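Local coordinates for protein 4-alpha-glucanotransferase (Aquifex aeolicus, PDB 1TZ7) that is an amylomaltase of the 4-alpha-glucanotransferase family, built around a parallel eight-stranded beta/alpha barrel, at residues G74-Y78 / P475-R480. Residues are numbered along the deposited sequence; the frame is centred on the assembly and turned at random.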
ATOM      1  N   GLY A  74       4.368 -10.810  -9.120  1.00 26.69           N
ATOM      2  CA  GLY A  74       4.539  -9.635  -9.959  1.00 26.05           C
ATOM      3  C   GLY A  74       5.071  -8.430  -9.194  1.00 29.87           C
ATOM      4  O   GLY A  74       4.931  -7.296  -9.642  1.00 27.45           O
ATOM      5  N   ASN A  75       5.682  -8.689  -8.035  1.00 24.11           N
ATOM      6  CA  ASN A  75       6.214  -7.628  -7.165  1.00 26.84           C
ATOM      7  C   ASN A  75       5.130  -6.704  -6.611  1.00 26.50           C
ATOM      8  O   ASN A  75       5.407  -5.570  -6.258  1.00 28.24           O
ATOM      9  CB  ASN A  75       7.261  -6.792  -7.911  1.00 24.02           C
ATOM     10  CG  ASN A  75       8.329  -7.633  -8.536  1.00 28.05           C
ATOM     11  OD1 ASN A  75       8.440  -7.712  -9.766  1.00 24.32           O
ATOM     12  ND2 ASN A  75       9.133  -8.276  -7.703  1.00 19.41           N
ATOM     13  N   SER A  76       3.898  -7.200  -6.532  1.00 32.05           N
ATOM     14  CA  SER A  76       2.771  -6.384  -6.073  1.00 27.75           C
ATOM     15  C   SER A  76       2.826  -6.204  -4.560  1.00 31.87           C
ATOM     16  O   SER A  76       2.976  -7.174  -3.822  1.00 28.92           O
ATOM     17  CB  SER A  76       1.443  -7.034  -6.467  1.00 32.65           C
ATOM     18  OG  SER A  76       0.340  -6.286  -5.965  1.00 35.14           O
ATOM     19  N   PRO A  77       2.707  -4.954  -4.101  1.00 26.71           N
ATOM     20  CA  PRO A  77       2.595  -4.660  -2.671  1.00 31.89           C
ATOM     21  C   PRO A  77       1.339  -5.254  -2.027  1.00 33.35           C
ATOM     22  O   PRO A  77       1.262  -5.336  -0.801  1.00 28.57           O
ATOM     23  CB  PRO A  77       2.526  -3.123  -2.635  1.00 31.05           C
ATOM     24  CG  PRO A  77       3.053  -2.679  -3.940  1.00 35.19           C
ATOM     25  CD  PRO A  77       2.687  -3.728  -4.915  1.00 27.46           C
ATOM     26  N   TYR A  78       0.368  -5.650  -2.851  1.00 34.08           N
ATOM     27  CA  TYR A  78      -0.936  -6.087  -2.355  1.00 32.91           C
ATOM     28  C   TYR A  78      -1.056  -7.612  -2.328  1.00 32.04           C
ATOM     29  O   TYR A  78      -2.115  -8.146  -2.013  1.00 38.79           O
ATOM     30  CB  TYR A  78      -2.058  -5.495  -3.215  1.00 33.15           C
ATOM     31  CG  TYR A  78      -2.103  -3.985  -3.197  1.00 35.65           C
ATOM     32  CD1 TYR A  78      -2.863  -3.303  -2.250  1.00 37.79           C
ATOM     33  CD2 TYR A  78      -1.383  -3.237  -4.121  1.00 36.24           C
ATOM     34  CE1 TYR A  78      -2.905  -1.908  -2.227  1.00 38.24           C
ATOM     35  CE2 TYR A  78      -1.418  -1.843  -4.107  1.00 35.25           C
ATOM     36  CZ  TYR A  78      -2.180  -1.188  -3.160  1.00 37.65           C
ATOM     37  OH  TYR A  78      -2.218   0.183  -3.147  1.00 37.30           O
ATOM     38  N   PRO A 475      -0.706  -9.276 -14.915  1.00 58.64           N
ATOM     39  CA  PRO A 475       0.025  -9.853 -13.781  1.00 58.13           C
ATOM     40  C   PRO A 475       1.433  -9.266 -13.595  1.00 54.65           C
ATOM     41  O   PRO A 475       1.886  -9.134 -12.459  1.00 57.13           O
ATOM     42  CB  PRO A 475       0.104 -11.343 -14.140  1.00 62.14           C
ATOM     43  CG  PRO A 475       0.056 -11.380 -15.640  1.00 54.09           C
ATOM     44  CD  PRO A 475      -0.751 -10.191 -16.074  1.00 58.14           C
ATOM     45  N   PHE A 476       2.104  -8.920 -14.700  1.00 47.75           N
ATOM     46  CA  PHE A 476       3.539  -8.588 -14.667  1.00 51.69           C
ATOM     47  C   PHE A 476       3.829  -7.239 -15.336  1.00 48.86           C
ATOM     48  O   PHE A 476       3.038  -6.750 -16.140  1.00 46.99           O
ATOM     49  CB  PHE A 476       4.350  -9.698 -15.350  1.00 54.45           C
ATOM     50  CG  PHE A 476       4.131 -11.065 -14.751  1.00 55.67           C
ATOM     51  CD1 PHE A 476       4.389 -11.297 -13.401  1.00 56.36           C
ATOM     52  CD2 PHE A 476       3.661 -12.118 -15.532  1.00 64.70           C
ATOM     53  CE1 PHE A 476       4.185 -12.558 -12.842  1.00 53.72           C
ATOM     54  CE2 PHE A 476       3.456 -13.380 -14.976  1.00 62.85           C
ATOM     55  CZ  PHE A 476       3.720 -13.596 -13.630  1.00 52.67           C
ATOM     56  N   GLY A 477       4.976  -6.645 -14.990  1.00 42.14           N
ATOM     57  CA  GLY A 477       5.412  -5.384 -15.586  1.00 38.91           C
ATOM     58  C   GLY A 477       5.147  -4.182 -14.692  1.00 36.43           C
ATOM     59  O   GLY A 477       5.562  -3.063 -15.000  1.00 35.27           O
ATOM     60  N   ASN A 478       4.464  -4.415 -13.580  1.00 27.23           N
ATOM     61  CA  ASN A 478       3.945  -3.331 -12.756  1.00 29.05           C
ATOM     62  C   ASN A 478       4.887  -2.962 -11.618  1.00 26.07           C
ATOM     63  O   ASN A 478       5.830  -3.697 -11.313  1.00 24.79           O
ATOM     64  CB  ASN A 478       2.583  -3.716 -12.194  1.00 31.20           C
ATOM     65  CG  ASN A 478       1.603  -4.104 -13.273  1.00 43.16           C
ATOM     66  OD1 ASN A 478       1.247  -3.293 -14.123  1.00 27.35           O
ATOM     67  ND2 ASN A 478       1.163  -5.360 -13.251  1.00 34.71           N
ATOM     68  N   TRP A 479       4.617  -1.808 -10.997  1.00 26.46           N
ATOM     69  CA  TRP A 479       5.288  -1.385  -9.763  1.00 27.86           C
ATOM     70  C   TRP A 479       6.742  -1.018  -9.995  1.00 26.13           C
ATOM     71  O   TRP A 479       7.543  -0.990  -9.055  1.00 30.59           O
ATOM     72  CB  TRP A 479       5.183  -2.475  -8.686  1.00 32.65           C
ATOM     73  CG  TRP A 479       3.849  -3.137  -8.646  1.00 26.43           C
ATOM     74  CD1 TRP A 479       3.553  -4.404  -9.044  1.00 32.38           C
ATOM     75  CD2 TRP A 479       2.625  -2.566  -8.189  1.00 25.61           C
ATOM     76  NE1 TRP A 479       2.215  -4.660  -8.860  1.00 28.54           N
ATOM     77  CE2 TRP A 479       1.620  -3.546  -8.340  1.00 27.63           C
ATOM     78  CE3 TRP A 479       2.265  -1.317  -7.665  1.00 32.25           C
ATOM     79  CZ2 TRP A 479       0.289  -3.321  -7.983  1.00 32.35           C
ATOM     80  CZ3 TRP A 479       0.944  -1.096  -7.312  1.00 32.34           C
ATOM     81  CH2 TRP A 479      -0.028  -2.095  -7.473  1.00 27.40           C
ATOM     82  N   ARG A 480       7.083  -0.718 -11.242  1.00 28.50           N
ATOM     83  CA  ARG A 480       8.464  -0.536 -11.622  1.00 28.90           C
ATOM     84  C   ARG A 480       8.855   0.949 -11.786  1.00 26.21           C
ATOM     85  O   ARG A 480      10.034   1.274 -11.780  1.00 24.95           O
ATOM     86  CB  ARG A 480       8.763  -1.313 -12.913  1.00 29.71           C
ATOM     87  CG  ARG A 480       8.455  -2.842 -12.801  1.00 40.79           C
ATOM     88  CD  ARG A 480       9.177  -3.722 -13.824  1.00 40.10           C
ATOM     89  NE  ARG A 480      10.417  -4.181 -13.331  1.00 56.21           N
ATOM     90  CZ  ARG A 480      10.811  -5.441 -13.100  1.00 53.96           C
ATOM     91  NH1 ARG A 480      12.039  -5.584 -12.703  1.00 42.07           N
ATOM     92  NH2 ARG A 480      10.016  -6.520 -13.173  1.00 43.33           N
TER
HETATM   93  O   HOH W   1       3.095  -7.027 -11.831  1.00 53.09           O
HETATM   94  O   HOH W   2       7.304  -6.012 -11.885  1.00 53.72           O
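G74-Y78 and P475-R480 are two irregular loop segments whose backbones run nearest at G74 and F476, CA to CA 4.9 Å, with G74 CA at the edge of the F476 ring. The indole of W479 carries most of the contact. P77 lays its CD over the centre of the W479 six-membered ring, 3.5 Å from the centroid, and the CA of S76 sits over the W479 five-membered ring on the same face, 3.7 Å from its centroid; both are CH-pi contacts. N478 CB lies against the opposite face, toward its rim, and W479 CD1 meets G74 O in the ring plane at 3.3 Å. Y78 CE2 touches W479 CH2 at 3.7 Å, the two ring planes being inclined by 44°. With chi1 at 177°, S76 OG swings to the side away from its own N and accepts the Y78 N-H in an ST turn. Two waters bridge the loops: one donates to G74 O and accepts from N478 ND2 (2.9 Å), while the second donates to N75 OD1 (2.9 Å) and N478 O. N478 OD1 takes the backbone N-H of Y471. The contact ties the loop following barrel strand 60-62 to the one between helices 457-460 and 491-500. Y78 OH bonds D226 near the end of strand 222-227, and on the other flank N75 ND2 bonds Y121 of helix 117-133, where R480 forms a salt bridge with E118.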